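Long-range contact in DNA polymerase III subunit beta (Helicobacter pylori 26695, PDB 4S3I), which tethers DNA polymerases and other proteins to DNA as a sliding ring, making synthesis processive: residues D124-L136 and I188-I200. Residues are numbered along the deposited sequence; the frame is centred on the assembly and turned at random.
Sequences DPKVSIEVNAPFL and ISIHSTEEDISCI
Ser128 and His191 form an antiparallel hydrogen-bonded pair: Ser128 N donates to His191 O (2.7 Å) and His191 N returns a bond to Ser128 O (3.0 Å), joining strands 127-131 and 190-192. Two residues further, past the non-hydrogen-bonded pair Val127-Ser192, Thr193 N donates to Lys126 O (2.8 Å). Toward the other end the strands part, and a water bridges the gap, accepting from Glu130 N and donating to Ser189 O.

Ser128 and His191 point outward, where small polar and imidazole groups tolerate solvent; the edge of the imidazole lies near Ser128 O. The inner face is mainly apolar: Ile129 lies alongside Ile190. With chi1 at 60°, Val127 CG1 lies between the backbone N and the carbonyl carbon, where it meets Ile197 CD1 (3.8 Å) on the facing sheet, while CG2 touches Ile190 CG2 (4.0 Å). Farther along, Ile188 CD1 approaches the Phe135 ring obliquely, 3.7 Å from CZ, tying the start of helix 135-143 to the same apolar layer. Ser192 shares this face near the strand end, its OG donating to a lone pair of Glu194 O (2.7 Å) within the turn leading to strand 196-202.

Strand 127-131 is held from its other edge by strand 217-221, where Lys126 and Val127 share Ser221 as partner, a classic beta bulge. Ile190 and Ile197 both also touch Phe163 of strand 158-164. Backbone bonds thus fix the register, while apolar contacts join the two sheets of the central domain.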
ATOM      1  N   ASP A 124      -3.063  38.647 -14.611  1.00 40.30           N
ATOM      2  CA  ASP A 124      -2.703  39.289 -15.869  1.00 50.09           C
ATOM      3  C   ASP A 124      -1.317  38.776 -16.223  1.00 40.67           C
ATOM      4  O   ASP A 124      -0.316  39.271 -15.703  1.00 49.08           O
ATOM      5  CB  ASP A 124      -2.672  40.807 -15.722  1.00 60.55           C
ATOM      6  CG  ASP A 124      -3.974  41.471 -16.146  1.00 76.58           C
ATOM      7  OD1 ASP A 124      -4.408  42.407 -15.437  1.00 82.71           O
ATOM      8  OD2 ASP A 124      -4.552  41.073 -17.186  1.00 77.48           O
ATOM      9  N   PRO A 125      -1.260  37.775 -17.110  1.00 39.89           N
ATOM     10  CA  PRO A 125      -0.039  36.986 -17.312  1.00 41.23           C
ATOM     11  C   PRO A 125       1.101  37.847 -17.844  1.00 41.25           C
ATOM     12  O   PRO A 125       0.853  38.759 -18.635  1.00 48.82           O
ATOM     13  CB  PRO A 125      -0.454  35.958 -18.375  1.00 44.15           C
ATOM     14  CG  PRO A 125      -1.983  36.037 -18.455  1.00 48.60           C
ATOM     15  CD  PRO A 125      -2.305  37.456 -18.099  1.00 39.82           C
ATOM     16  N   LYS A 126       2.324  37.572 -17.397  1.00 39.82           N
ATOM     17  CA  LYS A 126       3.514  38.224 -17.937  1.00 40.60           C
ATOM     18  C   LYS A 126       4.186  37.246 -18.877  1.00 39.88           C
ATOM     19  O   LYS A 126       4.962  37.624 -19.749  1.00 41.07           O
ATOM     20  CB  LYS A 126       4.493  38.585 -16.822  1.00 45.57           C
ATOM     21  CG  LYS A 126       3.983  39.627 -15.852  1.00 58.60           C
ATOM     22  CD  LYS A 126       5.115  40.171 -14.995  1.00 65.16           C
ATOM     23  CE  LYS A 126       4.636  41.316 -14.118  1.00 68.43           C
ATOM     24  NZ  LYS A 126       5.756  42.210 -13.714  1.00 71.93           N
ATOM     25  N   VAL A 127       3.899  35.972 -18.669  1.00 38.65           N
ATOM     26  CA  VAL A 127       4.447  34.941 -19.529  1.00 37.95           C
ATOM     27  C   VAL A 127       3.411  33.855 -19.724  1.00 39.47           C
ATOM     28  O   VAL A 127       2.645  33.537 -18.808  1.00 36.57           O
ATOM     29  CB  VAL A 127       5.760  34.354 -18.959  1.00 37.36           C
ATOM     30  CG1 VAL A 127       5.518  33.738 -17.591  1.00 38.69           C
ATOM     31  CG2 VAL A 127       6.353  33.311 -19.910  1.00 36.71           C
ATOM     32  N   SER A 128       3.355  33.310 -20.930  1.00 36.94           N
ATOM     33  CA  SER A 128       2.420  32.234 -21.189  1.00 37.25           C
ATOM     34  C   SER A 128       2.983  31.310 -22.248  1.00 35.82           C
ATOM     35  O   SER A 128       3.673  31.751 -23.172  1.00 36.45           O
ATOM     36  CB  SER A 128       1.075  32.780 -21.651  1.00 42.46           C
ATOM     37  OG  SER A 128       1.115  33.104 -23.023  1.00 53.85           O
ATOM     38  N   ILE A 129       2.692  30.024 -22.091  1.00 34.86           N
ATOM     39  CA  ILE A 129       2.969  29.036 -23.115  1.00 35.22           C
ATOM     40  C   ILE A 129       1.780  28.093 -23.291  1.00 38.49           C
ATOM     41  O   ILE A 129       0.965  27.906 -22.376  1.00 34.15           O
ATOM     42  CB  ILE A 129       4.227  28.216 -22.790  1.00 33.81           C
ATOM     43  CG1 ILE A 129       4.124  27.604 -21.392  1.00 32.96           C
ATOM     44  CG2 ILE A 129       5.478  29.075 -22.897  1.00 40.04           C
ATOM     45  CD1 ILE A 129       5.161  26.501 -21.160  1.00 36.23           C
ATOM     46  N   GLU A 130       1.689  27.525 -24.487  1.00 34.24           N
ATOM     47  CA  GLU A 130       0.716  26.496 -24.793  1.00 36.16           C
ATOM     48  C   GLU A 130       1.529  25.223 -24.902  1.00 37.38           C
ATOM     49  O   GLU A 130       2.536  25.191 -25.612  1.00 41.34           O
ATOM     50  CB  GLU A 130       0.016  26.803 -26.124  1.00 44.91           C
ATOM     51  CG  GLU A 130      -1.503  26.995 -26.026  1.00 65.45           C
ATOM     52  CD  GLU A 130      -1.912  28.300 -25.341  1.00 79.11           C
ATOM     53  OE1 GLU A 130      -1.020  29.045 -24.879  1.00 87.14           O
ATOM     54  OE2 GLU A 130      -3.130  28.584 -25.263  1.00 77.19           O
ATOM     55  N   VAL A 131       1.125  24.186 -24.178  1.00 32.34           N
ATOM     56  CA  VAL A 131       1.891  22.952 -24.134  1.00 31.64           C
ATOM     57  C   VAL A 131       1.091  21.868 -24.828  1.00 36.46           C
ATOM     58  O   VAL A 131       0.108  21.384 -24.283  1.00 33.42           O
ATOM     59  CB  VAL A 131       2.182  22.555 -22.677  1.00 36.44           C
ATOM     60  CG1 VAL A 131       2.938  21.224 -22.618  1.00 35.18           C
ATOM     61  CG2 VAL A 131       2.979  23.640 -21.988  1.00 31.02           C
ATOM     62  N   ASN A 132       1.491  21.491 -26.040  1.00 31.95           N
ATOM     63  CA  ASN A 132       0.703  20.506 -26.772  1.00 39.09           C
ATOM     64  C   ASN A 132       1.364  19.130 -26.886  1.00 40.46           C
ATOM     65  O   ASN A 132       0.972  18.308 -27.715  1.00 39.82           O
ATOM     66  CB  ASN A 132       0.290  21.047 -28.146  1.00 45.42           C
ATOM     67  CG  ASN A 132      -0.774  22.139 -28.050  1.00 56.21           C
ATOM     68  OD1 ASN A 132      -0.618  23.222 -28.613  1.00 62.20           O
ATOM     69  ND2 ASN A 132      -1.856  21.856 -27.326  1.00 54.34           N
ATOM     70  N   ALA A 133       2.353  18.887 -26.034  1.00 30.85           N
ATOM     71  CA  ALA A 133       3.070  17.616 -26.000  1.00 30.33           C
ATOM     72  C   ALA A 133       3.441  17.302 -24.557  1.00 35.15           C
ATOM     73  O   ALA A 133       3.414  18.197 -23.711  1.00 34.13           O
ATOM     74  CB  ALA A 133       4.309  17.679 -26.883  1.00 33.79           C
ATOM     75  N   PRO A 134       3.799  16.037 -24.263  1.00 31.17           N
ATOM     76  CA  PRO A 134       4.021  15.699 -22.851  1.00 29.15           C
ATOM     77  C   PRO A 134       5.339  16.210 -22.278  1.00 28.07           C
ATOM     78  O   PRO A 134       5.638  15.905 -21.125  1.00 27.59           O
ATOM     79  CB  PRO A 134       4.040  14.160 -22.850  1.00 39.30           C
ATOM     80  CG  PRO A 134       3.392  13.751 -24.150  1.00 40.77           C
ATOM     81  CD  PRO A 134       3.737  14.838 -25.120  1.00 34.14           C
ATOM     82  N   PHE A 135       6.115  16.971 -23.040  1.00 28.47           N
ATOM     83  CA  PHE A 135       7.481  17.302 -22.599  1.00 30.79           C
ATOM     84  C   PHE A 135       7.605  17.994 -21.223  1.00 28.08           C
ATOM     85  O   PHE A 135       8.528  17.702 -20.460  1.00 30.82           O
ATOM     86  CB  PHE A 135       8.240  18.101 -23.674  1.00 35.71           C
ATOM     87  CG  PHE A 135       7.555  19.369 -24.088  1.00 37.53           C
ATOM     88  CD1 PHE A 135       6.818  19.416 -25.258  1.00 42.90           C
ATOM     89  CD2 PHE A 135       7.655  20.519 -23.313  1.00 34.80           C
ATOM     90  CE1 PHE A 135       6.185  20.578 -25.652  1.00 47.17           C
ATOM     91  CE2 PHE A 135       7.018  21.688 -23.697  1.00 40.01           C
ATOM     92  CZ  PHE A 135       6.280  21.715 -24.873  1.00 45.56           C
ATOM     93  N   LEU A 136       6.692  18.906 -20.902  1.00 28.37           N
ATOM     94  CA  LEU A 136       6.807  19.628 -19.636  1.00 28.31           C
ATOM     95  C   LEU A 136       6.538  18.721 -18.436  1.00 27.72           C
ATOM     96  O   LEU A 136       7.319  18.714 -17.482  1.00 27.51           O
ATOM     97  CB  LEU A 136       5.906  20.869 -19.617  1.00 30.34           C
ATOM     98  CG  LEU A 136       6.029  21.768 -18.379  1.00 29.97           C
ATOM     99  CD1 LEU A 136       7.459  22.271 -18.208  1.00 29.14           C
ATOM    100  CD2 LEU A 136       5.061  22.955 -18.483  1.00 30.12           C
ATOM    101  N   ILE A 188      10.094  26.281 -28.071  1.00 43.81           N
ATOM    102  CA  ILE A 188       8.873  26.498 -27.321  1.00 44.22           C
ATOM    103  C   ILE A 188       8.397  27.904 -27.645  1.00 38.95           C
ATOM    104  O   ILE A 188       9.151  28.864 -27.469  1.00 39.39           O
ATOM    105  CB  ILE A 188       9.152  26.416 -25.814  1.00 47.75           C
ATOM    106  CG1 ILE A 188       9.883  25.114 -25.500  1.00 55.17           C
ATOM    107  CG2 ILE A 188       7.855  26.527 -25.016  1.00 47.01           C
ATOM    108  CD1 ILE A 188       9.099  23.880 -25.904  1.00 59.70           C
ATOM    109  N   SER A 189       7.166  28.029 -28.139  1.00 40.00           N
ATOM    110  CA  SER A 189       6.594  29.339 -28.390  1.00 46.49           C
ATOM    111  C   SER A 189       6.320  30.020 -27.052  1.00 45.24           C
ATOM    112  O   SER A 189       5.348  29.694 -26.371  1.00 43.41           O
ATOM    113  CB  SER A 189       5.304  29.232 -29.206  1.00 55.96           C
ATOM    114  OG  SER A 189       5.559  28.748 -30.506  1.00 65.11           O
ATOM    115  N   ILE A 190       7.187  30.957 -26.679  1.00 45.24           N
ATOM    116  CA  ILE A 190       7.045  31.674 -25.416  1.00 44.48           C
ATOM    117  C   ILE A 190       6.516  33.078 -25.645  1.00 43.56           C
ATOM    118  O   ILE A 190       7.105  33.860 -26.402  1.00 46.29           O
ATOM    119  CB  ILE A 190       8.386  31.750 -24.656  1.00 43.35           C
ATOM    120  CG1 ILE A 190       8.856  30.349 -24.280  1.00 39.10           C
ATOM    121  CG2 ILE A 190       8.264  32.637 -23.411  1.00 41.88           C
ATOM    122  CD1 ILE A 190      10.183  30.324 -23.515  1.00 45.06           C
ATOM    123  N   HIS A 191       5.397  33.395 -25.000  1.00 38.58           N
ATOM    124  CA  HIS A 191       4.897  34.764 -25.004  1.00 41.39           C
ATOM    125  C   HIS A 191       5.181  35.381 -23.645  1.00 47.70           C
ATOM    126  O   HIS A 191       4.758  34.856 -22.615  1.00 48.44           O
ATOM    127  CB  HIS A 191       3.402  34.804 -25.326  1.00 39.77           C
ATOM    128  CG  HIS A 191       3.058  34.135 -26.615  1.00 49.94           C
ATOM    129  ND1 HIS A 191       2.995  34.812 -27.816  1.00 56.58           N
ATOM    130  CD2 HIS A 191       2.788  32.837 -26.901  1.00 51.80           C
ATOM    131  CE1 HIS A 191       2.690  33.965 -28.781  1.00 59.11           C
ATOM    132  NE2 HIS A 191       2.560  32.760 -28.254  1.00 56.80           N
ATOM    133  N   SER A 192       5.917  36.487 -23.643  1.00 47.67           N
ATOM    134  CA  SER A 192       6.395  37.074 -22.403  1.00 45.66           C
ATOM    135  C   SER A 192       6.587  38.566 -22.579  1.00 48.24           C
ATOM    136  O   SER A 192       6.948  39.027 -23.662  1.00 52.68           O
ATOM    137  CB  SER A 192       7.707  36.411 -21.969  1.00 44.06           C
ATOM    138  OG  SER A 192       8.183  36.971 -20.761  1.00 48.87           O
ATOM    139  N   THR A 193       6.336  39.324 -21.519  1.00 44.74           N
ATOM    140  CA  THR A 193       6.553  40.767 -21.557  1.00 55.11           C
ATOM    141  C   THR A 193       8.029  41.095 -21.320  1.00 62.30           C
ATOM    142  O   THR A 193       8.521  42.144 -21.733  1.00 68.67           O
ATOM    143  CB  THR A 193       5.653  41.487 -20.539  1.00 53.88           C
ATOM    144  OG1 THR A 193       5.863  40.920 -19.240  1.00 52.69           O
ATOM    145  CG2 THR A 193       4.184  41.310 -20.918  1.00 44.46           C
ATOM    146  N   GLU A 194       8.722  40.181 -20.652  1.00 65.83           N
ATOM    147  CA  GLU A 194      10.148  40.318 -20.376  1.00 77.26           C
ATOM    148  C   GLU A 194      10.956  39.326 -21.210  1.00 77.37           C
ATOM    149  O   GLU A 194      10.452  38.261 -21.582  1.00 73.45           O
ATOM    150  CB  GLU A 194      10.430  40.071 -18.889  1.00 87.66           C
ATOM    151  CG  GLU A 194      10.615  41.330 -18.054  1.00 95.86           C
ATOM    152  CD  GLU A 194      11.484  41.091 -16.826  1.00100.81           C
ATOM    153  OE1 GLU A 194      11.310  40.045 -16.158  1.00 99.31           O
ATOM    154  OE2 GLU A 194      12.352  41.945 -16.540  1.00102.41           O
ATOM    155  N   GLU A 195      12.211  39.670 -21.492  1.00 77.06           N
ATOM    156  CA  GLU A 195      13.105  38.775 -22.227  1.00 76.24           C
ATOM    157  C   GLU A 195      13.381  37.496 -21.441  1.00 67.39           C
ATOM    158  O   GLU A 195      13.394  36.391 -21.998  1.00 61.92           O
ATOM    159  CB  GLU A 195      14.430  39.470 -22.547  1.00 84.65           C
ATOM    160  CG  GLU A 195      14.498  40.133 -23.920  1.00 94.81           C
ATOM    161  CD  GLU A 195      15.931  40.312 -24.400  1.00103.39           C
ATOM    162  OE1 GLU A 195      16.859  39.973 -23.635  1.00104.37           O
ATOM    163  OE2 GLU A 195      16.131  40.784 -25.540  1.00107.30           O
ATOM    164  N   ASP A 196      13.626  37.654 -20.147  1.00 63.21           N
ATOM    165  CA  ASP A 196      13.849  36.507 -19.278  1.00 66.59           C
ATOM    166  C   ASP A 196      12.982  36.599 -18.029  1.00 60.52           C
ATOM    167  O   ASP A 196      12.820  37.680 -17.441  1.00 63.49           O
ATOM    168  CB  ASP A 196      15.331  36.365 -18.919  1.00 74.07           C
ATOM    169  CG  ASP A 196      16.116  35.610 -19.982  1.00 83.97           C
ATOM    170  OD1 ASP A 196      16.334  34.388 -19.808  1.00 85.46           O
ATOM    171  OD2 ASP A 196      16.507  36.235 -20.993  1.00 88.52           O
ATOM    172  N   ILE A 197      12.395  35.466 -17.652  1.00 44.53           N
ATOM    173  CA  ILE A 197      11.547  35.405 -16.467  1.00 43.40           C
ATOM    174  C   ILE A 197      11.622  34.020 -15.848  1.00 41.81           C
ATOM    175  O   ILE A 197      11.611  33.003 -16.559  1.00 38.24           O
ATOM    176  CB  ILE A 197      10.070  35.806 -16.768  1.00 48.39           C
ATOM    177  CG1 ILE A 197       9.213  35.710 -15.499  1.00 52.41           C
ATOM    178  CG2 ILE A 197       9.489  34.944 -17.871  1.00 47.36           C
ATOM    179  CD1 ILE A 197       7.772  36.198 -15.671  1.00 53.81           C
ATOM    180  N   SER A 198      11.726  33.978 -14.523  1.00 37.17           N
ATOM    181  CA  SER A 198      11.873  32.706 -13.827  1.00 39.99           C
ATOM    182  C   SER A 198      10.730  32.479 -12.858  1.00 44.66           C
ATOM    183  O   SER A 198      10.394  33.360 -12.063  1.00 49.74           O
ATOM    184  CB  SER A 198      13.210  32.651 -13.089  1.00 38.32           C
ATOM    185  OG  SER A 198      14.270  32.475 -13.999  1.00 47.13           O
ATOM    186  N   CYS A 199      10.133  31.298 -12.935  1.00 34.71           N
ATOM    187  CA  CYS A 199       9.062  30.916 -12.024  1.00 39.60           C
ATOM    188  C   CYS A 199       9.525  29.722 -11.206  1.00 38.49           C
ATOM    189  O   CYS A 199       9.984  28.724 -11.770  1.00 36.01           O
ATOM    190  CB  CYS A 199       7.802  30.534 -12.806  1.00 33.86           C
ATOM    191  SG  CYS A 199       7.135  31.838 -13.878  1.00 46.99           S
ATOM    192  N   ILE A 200       9.410  29.809  -9.882  1.00 33.72           N
ATOM    193  CA  ILE A 200       9.729  28.658  -9.045  1.00 33.04           C
ATOM    194  C   ILE A 200       8.449  28.069  -8.457  1.00 32.55           C
ATOM    195  O   ILE A 200       7.806  28.702  -7.604  1.00 33.07           O
ATOM    196  CB  ILE A 200      10.692  29.009  -7.886  1.00 33.66           C
ATOM    197  CG1 ILE A 200      11.973  29.657  -8.404  1.00 34.25           C
ATOM    198  CG2 ILE A 200      11.055  27.755  -7.110  1.00 32.99           C
ATOM    199  CD1 ILE A 200      12.828  30.304  -7.294  1.00 38.09           C
TER
HETATM  200  O   HOH W   1       2.718  29.187 -26.638  1.00 52.81           O